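Local coordinates for protein importin-95 (Chaetomium thermophilum, PDB 4XRI) that acts as a nuclear transport receptor of the importin-beta family for protein cargo and probably binds a small GTPase, at residues T418-L423 / Y440-I445; A814-I819 / E859-A864; R559-L564 / M609-Q614; L210-E215 / L253-A258. The protein carries 2 engineered substitutions. One frame throughout, in Å; residues are numbered along the deposited sequence.

Contact 1: T418-L423 / Y440-I445; sequences TGMQPL and YALGRI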
loop_
_atom_site.group_PDB
_atom_site.type_symbol
_atom_site.label_atom_id
_atom_site.label_comp_id
_atom_site.label_asym_id
_atom_site.label_seq_id
_atom_site.Cartn_x
_atom_site.Cartn_y
_atom_site.Cartn_z
ATOM N N THR A 418 -6.338 -29.235 -19.976
ATOM C CA THR A 418 -6.837 -30.503 -19.464
ATOM C C THR A 418 -7.851 -30.288 -18.343
ATOM O O THR A 418 -8.852 -31.000 -18.249
ATOM C CB THR A 418 -5.679 -31.389 -18.949
ATOM O OG1 THR A 418 -4.868 -31.807 -20.054
ATOM C CG2 THR A 418 -6.210 -32.621 -18.230
ATOM N N GLY A 419 -7.597 -29.289 -17.506
ATOM C CA GLY A 419 -8.409 -29.072 -16.323
ATOM C C GLY A 419 -9.534 -28.065 -16.464
ATOM O O GLY A 419 -10.294 -27.856 -15.518
ATOM N N MET A 420 -9.656 -27.449 -17.636
ATOM C CA MET A 420 -10.631 -26.380 -17.832
ATOM C C MET A 420 -12.069 -26.874 -17.687
ATOM O O MET A 420 -12.841 -26.327 -16.900
ATOM C CB MET A 420 -10.446 -25.729 -19.201
ATOM C CG MET A 420 -10.956 -24.300 -19.258
ATOM S SD MET A 420 -10.148 -23.273 -18.016
ATOM C CE MET A 420 -11.205 -21.829 -18.017
ATOM N N GLN A 421 -12.423 -27.910 -18.441
ATOM C CA GLN A 421 -13.774 -28.468 -18.387
ATOM C C GLN A 421 -14.147 -29.063 -17.018
ATOM O O GLN A 421 -15.253 -28.823 -16.532
ATOM C CB GLN A 421 -13.951 -29.524 -19.481
ATOM C CG GLN A 421 -15.072 -30.517 -19.227
ATOM C CD GLN A 421 -14.556 -31.856 -18.735
ATOM O OE1 GLN A 421 -13.549 -32.364 -19.229
ATOM N NE2 GLN A 421 -15.240 -32.432 -17.753
ATOM N N PRO A 422 -13.241 -29.844 -16.389
ATOM C CA PRO A 422 -13.614 -30.332 -15.055
ATOM C C PRO A 422 -13.816 -29.208 -14.044
ATOM O O PRO A 422 -14.720 -29.291 -13.214
ATOM C CB PRO A 422 -12.420 -31.209 -14.657
ATOM C CG PRO A 422 -11.826 -31.640 -15.943
ATOM C CD PRO A 422 -11.987 -30.466 -16.855
ATOM N N LEU A 423 -12.991 -28.169 -14.121
ATOM C CA LEU A 423 -13.099 -27.053 -13.189
ATOM C C LEU A 423 -14.390 -26.276 -13.418
ATOM O O LEU A 423 -15.018 -25.813 -12.471
ATOM C CB LEU A 423 -11.897 -26.120 -13.314
ATOM C CG LEU A 423 -11.711 -25.176 -12.124
ATOM C CD1 LEU A 423 -11.450 -25.974 -10.863
ATOM C CD2 LEU A 423 -10.585 -24.194 -12.371
ATOM N N TYR A 440 -13.137 -18.337 -8.192
ATOM C CA TYR A 440 -11.892 -17.613 -7.955
ATOM C C TYR A 440 -10.721 -18.269 -8.679
ATOM O O TYR A 440 -9.859 -17.586 -9.231
ATOM C CB TYR A 440 -11.599 -17.534 -6.456
ATOM C CG TYR A 440 -10.443 -16.626 -6.105
ATOM C CD1 TYR A 440 -10.634 -15.259 -5.956
ATOM C CD2 TYR A 440 -9.165 -17.136 -5.909
ATOM C CE1 TYR A 440 -9.584 -14.423 -5.630
ATOM C CE2 TYR A 440 -8.107 -16.306 -5.584
ATOM C CZ TYR A 440 -8.323 -14.951 -5.444
ATOM O OH TYR A 440 -7.274 -14.119 -5.119
ATOM N N ALA A 441 -10.702 -19.598 -8.669
ATOM C CA ALA A 441 -9.659 -20.361 -9.341
ATOM C C ALA A 441 -9.714 -20.128 -10.845
ATOM O O ALA A 441 -8.682 -20.058 -11.508
ATOM C CB ALA A 441 -9.795 -21.846 -9.025
ATOM N N LEU A 442 -10.928 -20.012 -11.375
ATOM C CA LEU A 442 -11.124 -19.724 -12.789
ATOM C C LEU A 442 -10.625 -18.325 -13.129
ATOM O O LEU A 442 -10.142 -18.081 -14.232
ATOM C CB LEU A 442 -12.600 -19.875 -13.168
ATOM C CG LEU A 442 -13.115 -21.314 -13.259
ATOM C CD1 LEU A 442 -14.633 -21.351 -13.273
ATOM C CD2 LEU A 442 -12.549 -21.991 -14.498
ATOM N N GLY A 443 -10.742 -17.410 -12.172
ATOM C CA GLY A 443 -10.230 -16.064 -12.339
ATOM C C GLY A 443 -8.716 -16.062 -12.337
ATOM O O GLY A 443 -8.087 -15.402 -13.160
ATOM N N ARG A 444 -8.136 -16.809 -11.402
ATOM C CA ARG A 444 -6.690 -16.999 -11.345
ATOM C C ARG A 444 -6.171 -17.575 -12.656
ATOM O O ARG A 444 -5.137 -17.147 -13.170
ATOM C CB ARG A 444 -6.310 -17.918 -10.177
ATOM C CG ARG A 444 -6.484 -17.293 -8.801
ATOM C CD ARG A 444 -5.289 -16.430 -8.426
ATOM N NE ARG A 444 -4.086 -17.226 -8.198
ATOM C CZ ARG A 444 -2.924 -16.728 -7.787
ATOM N NH1 ARG A 444 -2.803 -15.428 -7.557
ATOM N NH2 ARG A 444 -1.883 -17.529 -7.605
ATOM N N ILE A 445 -6.905 -18.544 -13.195
ATOM C CA ILE A 445 -6.523 -19.206 -14.437
ATOM C C ILE A 445 -6.549 -18.248 -15.624
ATOM O O ILE A 445 -5.578 -18.157 -16.378
ATOM C CB ILE A 445 -7.442 -20.405 -14.734
ATOM C CG1 ILE A 445 -7.073 -21.580 -13.831
ATOM C CG2 ILE A 445 -7.342 -20.816 -16.197
ATOM C CD1 ILE A 445 -7.845 -22.832 -14.135
#

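Contact 2: A814-I819 / E859-A864; sequences ASMGVI and ETARWA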
loop_
_atom_site.group_PDB
_atom_site.type_symbol
_atom_site.label_atom_id
_atom_site.label_comp_id
_atom_site.label_asym_id
_atom_site.label_seq_id
_atom_site.Cartn_x
_atom_site.Cartn_y
_atom_site.Cartn_z
ATOM N N ALA A 814 10.588 13.852 -20.120
ATOM C CA ALA A 814 10.277 15.278 -20.057
ATOM C C ALA A 814 11.529 16.135 -20.206
ATOM O O ALA A 814 11.496 17.203 -20.819
ATOM C CB ALA A 814 9.572 15.606 -18.752
ATOM N N SER A 815 12.633 15.655 -19.640
ATOM C CA SER A 815 13.911 16.355 -19.718
ATOM C C SER A 815 14.422 16.398 -21.152
ATOM O O SER A 815 14.853 17.446 -21.635
ATOM C CB SER A 815 14.945 15.686 -18.812
ATOM O OG SER A 815 14.525 15.710 -17.461
ATOM N N MET A 816 14.374 15.249 -21.822
ATOM C CA MET A 816 14.729 15.161 -23.234
ATOM C C MET A 816 13.876 16.125 -24.047
ATOM O O MET A 816 14.379 16.821 -24.930
ATOM C CB MET A 816 14.553 13.730 -23.760
ATOM C CG MET A 816 15.439 12.677 -23.107
ATOM S SD MET A 816 17.200 12.866 -23.443
ATOM C CE MET A 816 17.750 13.740 -21.980
ATOM N N GLY A 817 12.585 16.157 -23.734
ATOM C CA GLY A 817 11.652 17.037 -24.409
ATOM C C GLY A 817 12.040 18.496 -24.293
ATOM O O GLY A 817 12.006 19.232 -25.275
ATOM N N VAL A 818 12.424 18.910 -23.089
ATOM C CA VAL A 818 12.799 20.298 -22.840
ATOM C C VAL A 818 14.089 20.670 -23.567
ATOM O O VAL A 818 14.205 21.770 -24.115
ATOM C CB VAL A 818 12.948 20.567 -21.325
ATOM C CG1 VAL A 818 13.771 21.821 -21.062
ATOM C CG2 VAL A 818 11.571 20.692 -20.691
ATOM N N ILE A 819 15.048 19.751 -23.577
ATOM C CA ILE A 819 16.295 19.953 -24.307
ATOM C C ILE A 819 16.015 20.222 -25.783
ATOM O O ILE A 819 16.544 21.167 -26.367
ATOM C CB ILE A 819 17.231 18.738 -24.169
ATOM C CG1 ILE A 819 17.789 18.659 -22.746
ATOM C CG2 ILE A 819 18.365 18.821 -25.182
ATOM C CD1 ILE A 819 18.529 17.368 -22.465
ATOM N N GLU A 859 12.380 7.617 -28.335
ATOM C CA GLU A 859 12.181 8.477 -29.497
ATOM C C GLU A 859 12.422 9.939 -29.139
ATOM O O GLU A 859 13.015 10.690 -29.916
ATOM C CB GLU A 859 10.773 8.303 -30.064
ATOM C CG GLU A 859 10.570 7.010 -30.825
ATOM C CD GLU A 859 9.117 6.770 -31.178
ATOM O OE1 GLU A 859 8.253 7.523 -30.680
ATOM O OE2 GLU A 859 8.838 5.829 -31.950
ATOM N N THR A 860 11.956 10.338 -27.961
ATOM C CA THR A 860 12.158 11.698 -27.477
ATOM C C THR A 860 13.642 11.962 -27.257
ATOM O O THR A 860 14.138 13.060 -27.512
ATOM C CB THR A 860 11.392 11.953 -26.164
ATOM O OG1 THR A 860 10.021 11.571 -26.323
ATOM C CG2 THR A 860 11.463 13.422 -25.776
ATOM N N ALA A 861 14.347 10.940 -26.782
ATOM C CA ALA A 861 15.783 11.033 -26.558
ATOM C C ALA A 861 16.528 11.147 -27.883
ATOM O O ALA A 861 17.526 11.861 -27.985
ATOM C CB ALA A 861 16.277 9.830 -25.771
ATOM N N ARG A 862 16.039 10.436 -28.894
ATOM C CA ARG A 862 16.629 10.510 -30.225
ATOM C C ARG A 862 16.411 11.889 -30.830
ATOM O O ARG A 862 17.318 12.457 -31.442
ATOM C CB ARG A 862 16.048 9.428 -31.135
ATOM C CG ARG A 862 16.578 8.044 -30.824
ATOM C CD ARG A 862 16.044 6.999 -31.784
ATOM N NE ARG A 862 16.632 5.692 -31.511
ATOM C CZ ARG A 862 16.010 4.534 -31.703
ATOM N NH1 ARG A 862 16.628 3.398 -31.419
ATOM N NH2 ARG A 862 14.770 4.515 -32.172
ATOM N N TRP A 863 15.208 12.426 -30.653
ATOM C CA TRP A 863 14.905 13.775 -31.111
ATOM C C TRP A 863 15.814 14.781 -30.421
ATOM O O TRP A 863 16.319 15.707 -31.051
ATOM C CB TRP A 863 13.439 14.125 -30.852
ATOM C CG TRP A 863 13.108 15.554 -31.168
ATOM C CD1 TRP A 863 13.242 16.177 -32.374
ATOM C CD2 TRP A 863 12.582 16.534 -30.267
ATOM N NE1 TRP A 863 12.837 17.486 -32.280
ATOM C CE2 TRP A 863 12.423 17.731 -30.992
ATOM C CE3 TRP A 863 12.226 16.520 -28.913
ATOM C CZ2 TRP A 863 11.932 18.899 -30.420
ATOM C CZ3 TRP A 863 11.735 17.681 -28.342
ATOM C CH2 TRP A 863 11.590 18.852 -29.095
ATOM N N ALA A 864 16.021 14.583 -29.121
ATOM C CA ALA A 864 16.896 15.448 -28.342
ATOM C C ALA A 864 18.313 15.421 -28.898
ATOM O O ALA A 864 18.927 16.467 -29.086
ATOM C CB ALA A 864 16.890 15.035 -26.878
#

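Contact 3: R559-L564 / M609-Q614; sequences RLEETL and MQVLLQ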
loop_
_atom_site.group_PDB
_atom_site.type_symbol
_atom_site.label_atom_id
_atom_site.label_comp_id
_atom_site.label_asym_id
_atom_site.label_seq_id
_atom_site.Cartn_x
_atom_site.Cartn_y
_atom_site.Cartn_z
ATOM N N ARG A 559 -30.649 5.845 -15.076
ATOM C CA ARG A 559 -30.459 5.406 -13.695
ATOM C C ARG A 559 -29.807 6.487 -12.840
ATOM O O ARG A 559 -30.167 6.667 -11.675
ATOM C CB ARG A 559 -29.617 4.127 -13.650
ATOM C CG ARG A 559 -30.331 2.896 -14.193
ATOM C CD ARG A 559 -29.533 1.630 -13.928
ATOM N NE ARG A 559 -30.201 0.455 -14.481
ATOM C CZ ARG A 559 -29.776 -0.795 -14.331
ATOM N NH1 ARG A 559 -28.679 -1.048 -13.629
ATOM N NH2 ARG A 559 -30.455 -1.796 -14.880
ATOM N N LEU A 560 -28.847 7.201 -13.424
ATOM C CA LEU A 560 -28.203 8.323 -12.750
ATOM C C LEU A 560 -29.211 9.413 -12.405
ATOM O O LEU A 560 -29.214 9.944 -11.293
ATOM C CB LEU A 560 -27.082 8.898 -13.622
ATOM C CG LEU A 560 -25.668 8.381 -13.351
ATOM C CD1 LEU A 560 -24.694 8.926 -14.387
ATOM C CD2 LEU A 560 -25.242 8.779 -11.947
ATOM N N GLU A 561 -30.059 9.742 -13.372
ATOM C CA GLU A 561 -31.121 10.724 -13.175
ATOM C C GLU A 561 -32.079 10.306 -12.063
ATOM O O GLU A 561 -32.577 11.144 -11.309
ATOM C CB GLU A 561 -31.895 10.941 -14.479
ATOM C CG GLU A 561 -31.097 11.655 -15.555
ATOM C CD GLU A 561 -31.732 11.546 -16.929
ATOM O OE1 GLU A 561 -32.698 10.767 -17.079
ATOM O OE2 GLU A 561 -31.264 12.236 -17.860
ATOM N N GLU A 562 -32.321 9.003 -11.958
ATOM C CA GLU A 562 -33.257 8.477 -10.971
ATOM C C GLU A 562 -32.709 8.521 -9.541
ATOM O O GLU A 562 -33.469 8.402 -8.580
ATOM C CB GLU A 562 -33.655 7.046 -11.339
ATOM C CG GLU A 562 -34.672 6.976 -12.470
ATOM C CD GLU A 562 -34.842 5.581 -13.042
ATOM O OE1 GLU A 562 -34.125 4.662 -12.597
ATOM O OE2 GLU A 562 -35.692 5.405 -13.942
ATOM N N THR A 563 -31.399 8.703 -9.399
ATOM C CA THR A 563 -30.790 8.800 -8.072
ATOM C C THR A 563 -31.022 10.164 -7.435
ATOM O O THR A 563 -30.844 10.332 -6.226
ATOM C CB THR A 563 -29.267 8.545 -8.109
ATOM O OG1 THR A 563 -28.613 9.604 -8.816
ATOM C CG2 THR A 563 -28.950 7.212 -8.775
ATOM N N LEU A 564 -31.413 11.138 -8.251
ATOM C CA LEU A 564 -31.630 12.493 -7.756
ATOM C C LEU A 564 -32.838 12.579 -6.813
ATOM O O LEU A 564 -32.722 13.140 -5.722
ATOM C CB LEU A 564 -31.788 13.481 -8.921
ATOM C CG LEU A 564 -30.515 13.822 -9.696
ATOM C CD1 LEU A 564 -30.805 14.875 -10.757
ATOM C CD2 LEU A 564 -29.429 14.305 -8.748
ATOM N N MET A 609 -24.019 16.281 -18.847
ATOM C CA MET A 609 -23.616 17.406 -18.009
ATOM C C MET A 609 -24.746 17.885 -17.102
ATOM O O MET A 609 -24.500 18.342 -15.986
ATOM C CB MET A 609 -23.114 18.565 -18.872
ATOM C CG MET A 609 -21.755 18.305 -19.511
ATOM S SD MET A 609 -20.501 17.822 -18.303
ATOM C CE MET A 609 -20.330 19.339 -17.373
ATOM N N GLN A 610 -25.982 17.783 -17.578
ATOM C CA GLN A 610 -27.131 18.214 -16.784
ATOM C C GLN A 610 -27.263 17.397 -15.501
ATOM O O GLN A 610 -27.418 17.957 -14.418
ATOM C CB GLN A 610 -28.425 18.117 -17.599
ATOM C CG GLN A 610 -29.683 18.509 -16.837
ATOM C CD GLN A 610 -29.873 20.010 -16.739
ATOM O OE1 GLN A 610 -29.086 20.785 -17.285
ATOM N NE2 GLN A 610 -30.925 20.430 -16.043
ATOM N N VAL A 611 -27.185 16.076 -15.621
ATOM C CA VAL A 611 -27.356 15.210 -14.459
ATOM C C VAL A 611 -26.110 15.225 -13.575
ATOM O O VAL A 611 -26.212 15.165 -12.351
ATOM C CB VAL A 611 -27.694 13.749 -14.869
ATOM C CG1 VAL A 611 -26.557 13.107 -15.645
ATOM C CG2 VAL A 611 -28.038 12.915 -13.644
ATOM N N LEU A 612 -24.937 15.339 -14.192
ATOM C CA LEU A 612 -23.686 15.315 -13.441
ATOM C C LEU A 612 -23.527 16.563 -12.583
ATOM O O LEU A 612 -23.051 16.487 -11.452
ATOM C CB LEU A 612 -22.486 15.171 -14.381
ATOM C CG LEU A 612 -22.254 13.781 -14.980
ATOM C CD1 LEU A 612 -20.935 13.743 -15.740
ATOM C CD2 LEU A 612 -22.288 12.708 -13.896
ATOM N N LEU A 613 -23.924 17.711 -13.122
ATOM C CA LEU A 613 -23.844 18.957 -12.371
ATOM C C LEU A 613 -24.906 19.005 -11.277
ATOM O O LEU A 613 -24.672 19.545 -10.197
ATOM C CB LEU A 613 -23.986 20.165 -13.301
ATOM C CG LEU A 613 -22.795 20.423 -14.225
ATOM C CD1 LEU A 613 -22.952 21.751 -14.956
ATOM C CD2 LEU A 613 -21.493 20.390 -13.445
ATOM N N GLN A 614 -26.073 18.437 -11.567
ATOM C CA GLN A 614 -27.146 18.346 -10.582
ATOM C C GLN A 614 -26.736 17.473 -9.402
ATOM O O GLN A 614 -27.115 17.737 -8.261
ATOM C CB GLN A 614 -28.422 17.797 -11.225
ATOM C CG GLN A 614 -29.240 18.842 -11.962
ATOM C CD GLN A 614 -30.456 18.259 -12.652
ATOM O OE1 GLN A 614 -30.444 17.112 -13.095
ATOM N NE2 GLN A 614 -31.520 19.048 -12.738
#

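Contact 4: L210-E215 / L253-A258; sequences LGDSLE and LNRIMA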
loop_
_atom_site.group_PDB
_atom_site.type_symbol
_atom_site.label_atom_id
_atom_site.label_comp_id
_atom_site.label_asym_id
_atom_site.label_seq_id
_atom_site.Cartn_x
_atom_site.Cartn_y
_atom_site.Cartn_z
ATOM N N LEU A 210 14.083 -12.040 23.484
ATOM C CA LEU A 210 15.110 -12.313 22.486
ATOM C C LEU A 210 14.625 -11.908 21.098
ATOM O O LEU A 210 15.360 -11.288 20.331
ATOM C CB LEU A 210 15.508 -13.792 22.504
ATOM C CG LEU A 210 16.477 -14.242 21.408
ATOM C CD1 LEU A 210 17.748 -13.409 21.435
ATOM C CD2 LEU A 210 16.798 -15.725 21.556
ATOM N N GLY A 211 13.380 -12.256 20.791
ATOM C CA GLY A 211 12.768 -11.883 19.531
ATOM C C GLY A 211 12.738 -10.378 19.357
ATOM O O GLY A 211 13.076 -9.862 18.296
ATOM N N ASP A 212 12.349 -9.674 20.414
ATOM C CA ASP A 212 12.282 -8.217 20.392
ATOM C C ASP A 212 13.669 -7.582 20.304
ATOM O O ASP A 212 13.813 -6.453 19.841
ATOM C CB ASP A 212 11.553 -7.694 21.637
ATOM C CG ASP A 212 10.068 -8.008 21.622
ATOM O OD1 ASP A 212 9.519 -8.251 20.526
ATOM O OD2 ASP A 212 9.447 -8.002 22.706
ATOM N N SER A 213 14.688 -8.310 20.743
ATOM C CA SER A 213 16.028 -7.741 20.854
ATOM C C SER A 213 16.944 -8.151 19.706
ATOM O O SER A 213 18.142 -7.873 19.739
ATOM C CB SER A 213 16.665 -8.149 22.184
ATOM O OG SER A 213 15.819 -7.833 23.275
ATOM N N LEU A 214 16.376 -8.796 18.693
ATOM C CA LEU A 214 17.160 -9.404 17.617
ATOM C C LEU A 214 18.087 -8.432 16.898
ATOM O O LEU A 214 19.271 -8.719 16.719
ATOM C CB LEU A 214 16.226 -10.061 16.602
ATOM C CG LEU A 214 15.813 -11.483 16.970
ATOM C CD1 LEU A 214 14.859 -12.055 15.938
ATOM C CD2 LEU A 214 17.048 -12.362 17.109
ATOM N N GLU A 215 17.545 -7.289 16.488
ATOM C CA GLU A 215 18.336 -6.277 15.800
ATOM C C GLU A 215 19.522 -5.831 16.652
ATOM O O GLU A 215 20.617 -5.614 16.135
ATOM C CB GLU A 215 17.467 -5.072 15.431
ATOM C CG GLU A 215 16.353 -5.389 14.448
ATOM C CD GLU A 215 15.736 -4.145 13.835
ATOM O OE1 GLU A 215 16.034 -3.030 14.314
ATOM O OE2 GLU A 215 14.958 -4.284 12.867
ATOM N N LEU A 253 12.011 -17.080 15.373
ATOM C CA LEU A 253 12.626 -17.698 14.208
ATOM C C LEU A 253 12.220 -16.981 12.920
ATOM O O LEU A 253 13.038 -16.792 12.018
ATOM C CB LEU A 253 12.246 -19.179 14.145
ATOM C CG LEU A 253 13.108 -20.104 13.289
ATOM C CD1 LEU A 253 14.580 -19.892 13.608
ATOM C CD2 LEU A 253 12.709 -21.557 13.533
ATOM N N ASN A 254 10.954 -16.579 12.848
ATOM C CA ASN A 254 10.431 -15.864 11.688
ATOM C C ASN A 254 11.104 -14.515 11.496
ATOM O O ASN A 254 11.369 -14.096 10.369
ATOM C CB ASN A 254 8.919 -15.669 11.814
ATOM C CG ASN A 254 8.158 -16.981 11.758
ATOM O OD1 ASN A 254 8.714 -18.017 11.401
ATOM N ND2 ASN A 254 6.879 -16.941 12.114
ATOM N N ARG A 255 11.380 -13.839 12.606
ATOM C CA ARG A 255 12.060 -12.552 12.562
ATOM C C ARG A 255 13.524 -12.733 12.177
ATOM O O ARG A 255 14.093 -11.908 11.460
ATOM C CB ARG A 255 11.940 -11.831 13.907
ATOM C CG ARG A 255 10.576 -11.209 14.121
ATOM C CD ARG A 255 10.399 -10.634 15.515
ATOM N NE ARG A 255 9.005 -10.250 15.728
ATOM C CZ ARG A 255 8.555 -9.580 16.782
ATOM N NH1 ARG A 255 9.388 -9.204 17.742
ATOM N NH2 ARG A 255 7.264 -9.284 16.874
ATOM N N ILE A 256 14.123 -13.822 12.649
ATOM C CA ILE A 256 15.500 -14.150 12.300
ATOM C C ILE A 256 15.638 -14.369 10.795
ATOM O O ILE A 256 16.545 -13.829 10.157
ATOM C CB ILE A 256 15.990 -15.404 13.052
ATOM C CG1 ILE A 256 16.256 -15.070 14.523
ATOM C CG2 ILE A 256 17.247 -15.967 12.401
ATOM C CD1 ILE A 256 16.508 -16.280 15.389
ATOM N N MET A 257 14.725 -15.157 10.234
ATOM C CA MET A 257 14.718 -15.423 8.800
ATOM C C MET A 257 14.526 -14.141 7.994
ATOM O O MET A 257 15.188 -13.932 6.979
ATOM C CB MET A 257 13.619 -16.428 8.450
ATOM C CG MET A 257 13.515 -16.746 6.956
ATOM S SD MET A 257 15.021 -17.484 6.284
ATOM C CE MET A 257 15.141 -18.965 7.279
ATOM N N ALA A 258 13.622 -13.283 8.460
ATOM C CA ALA A 258 13.308 -12.034 7.769
ATOM C C ALA A 258 14.503 -11.087 7.763
ATOM O O ALA A 258 14.727 -10.356 6.798
ATOM C CB ALA A 258 12.107 -11.360 8.415
#

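Contact 1: T418-L423 / Y440-I445
Five side chains, all buried, carry the contact between residues 418-423 and 440-445, and every meeting among them is apolar. The methyl-to-methyl contacts centre on Leu423. Its CG lies anti to the backbone N (chi1 -163°), which sends the branch across the gap so that CD2 reaches three residues of the other helix. The tightest of these is Ile445, whose CD1 comes tip to tip with Leu423 CD2 at 3.5 Å. Leu442 also arrives end-on, with its CD2 3.6 Å from Leu423 CD2, while Ala441 CB touches the same leucine methyl more loosely at 4.2 Å. One methyl thus touches an alanine, a leucine and an isoleucine on one side of the opposing helix. The elements joined are helix 409-425 and helix 432-449, consecutive in the chain and antiparallel, a helical hairpin whose two contacting segments fall in a HEAT-like repeat sequence; the segment axes stand 11.3 Å apart at an angle of 154°, a wide spacing bridged by long side chains. The thioether contacts come from Met420, one turn before Leu423. Its chain bends at chi2 (57°) and then runs straight, carrying SD and CE over toward the partner helix. CE crosses Leu442 obliquely and meets its CD2 at 3.8 Å, and SD slides past Ile445 CG2 at 4.1 Å. Leu462 of helix 455-472 touches both Met420 and Leu442 from outside the pair, and Phe400 of helix 390-402 packs on Leu423 and Ile445.

Contact 2: A814-I819 / E859-A864
Met816 opens the contact with its CB, which rests 3.7 Å from Thr860 CG2. From there the chain bends twice, at chi2 and chi3, so CG passes beside the backbone of Ala861 and Met816 SD lies 3.9 Å from Ala861 CB before the methyl end turns off. Ile844 and Thr847 of helix 838-849 also pack on this methionine. The carbonyl O of Met816 meets Ala864 CB at 3.6 Å. Helices 809-825 and 855-872 both belong to the alpha-solenoid; the small residues Gly817, Ala861 and Ala864 are consistent with the close 8.3 Å approach of the segment axes, which cross at 27°. Gly817 follows, presenting bare backbone. Gly817 N lies 3.6 Å from Thr860 CG2, the threonine branch anti to the backbone N; Thr860 OG1 instead hydrogen-bonds Arg856 O within its own helix. On the next turn of that helix, CG anti to the backbone N (chi1 174°) brings the six-membered ring of Trp863 alongside Gly817, CZ3 3.4 Å from Gly817 O. The indole also touches Asp821 and Asp824 farther along helix 809-825. Ile819 ends the row with a loose approach of CG2 to Ala864 CB at 4.4 Å.

Contact 3: R559-L564 / M609-Q614
Val611 pushes one methyl into the helix opposite, and its side chain traces the heart of the contact. Val611 CB lies 4.1 Å from Glu561 CG, the two side chains crossing at about a right angle. CG2, anti to the backbone N, is the tip that does the work. Val611 CG2 settles against the backbone of residues 560-561, 3.8 Å from Glu561 N, and also touches Leu560 CB at 4.1 Å. Leu564 CD1 closes in on Val611 CG2 from the next turn, at a long 4.5 Å. That leucine methyl chiefly meets Gln614, whose extended side chain crosses it at about a right angle: Gln614 CB lies 3.8 Å and OE1 3.3 Å from Leu564 CD1. The carboxylate of Glu561 turns instead to Arg607, forming a salt bridge that adds a charged link between the same two helices. Behind the interface Thr563 OG1 donates to Leu560 O at 2.6 Å, on a carbonyl lone pair. Helices 546-567 and 605-616 run side by side, with segment axes 35° apart; helix 573-597, which lies between them in sequence, packs on Leu560 and Thr563, and helix 625-640 packs on Leu612.

Contact 4: L210-E215 / L253-A258
A salt bridge and an apolar patch lie side by side between residues 210-215 and 253-258. Arg255 NH1 donates to Asp212 OD1 at 2.9 Å with an N-H...O angle of 141°, a somewhat bent bond. The oxygen sits at the edge of the guanidinium, 10° out of its plane, and is met nearly along its C-O axis; the carboxylate and guanidinium planes are 30° apart. A single N-O pair therefore makes the link, without a two-pronged match. Beside it, Leu214 CD1 touches both Arg255 CB and Ile256 CG1 at 3.6 Å, and its CD2 lies 3.8 Å from Ile256 CG1. The arginine thus serves both halves, its base packed on leucine and its tip on the acid. Its chain is extended from CG to NE, which carries NH1 across the gap. Gly211 O lies near the guanidinium plane, 3.8 Å from Arg255 NH1, and this carbonyl near the end of helix 200-212 would probably favour the positive charge. The chain leaves helical geometry at Ser213 and starts helix 214-217 at Leu214. Glu168 of helix 153-168 touches Asp212, while Met231 of helix 224-238 packs on Ile256. The two segments run in roughly the same direction, with helix 224-238 between them in sequence, as in the stacked helical layers of the importin-beta alpha-solenoid.

How the contacts relate
All four contacts pair helices of one alpha-solenoid, yet no two use the same helices or touch; the centres of contacts 3 and 4 lie about 57 Å apart, on opposite sides of the chain's centre. Contact 1 differs in topology, joining antiparallel neighbours in sequence through wholly buried, apolar side chains. The others join helices that run in similar directions with one or two helices intervening in the chain. Among these, contact 2 is the closest packed, glycine, alanine and backbone atoms meeting a methionine and a threonine methyl. Contacts 2 and 3 are partly buried, and contact 3 mixes aliphatic and amide groups. Contact 4, mostly buried with exposed Arg255 at its edge, alone has a salt bridge between its segments.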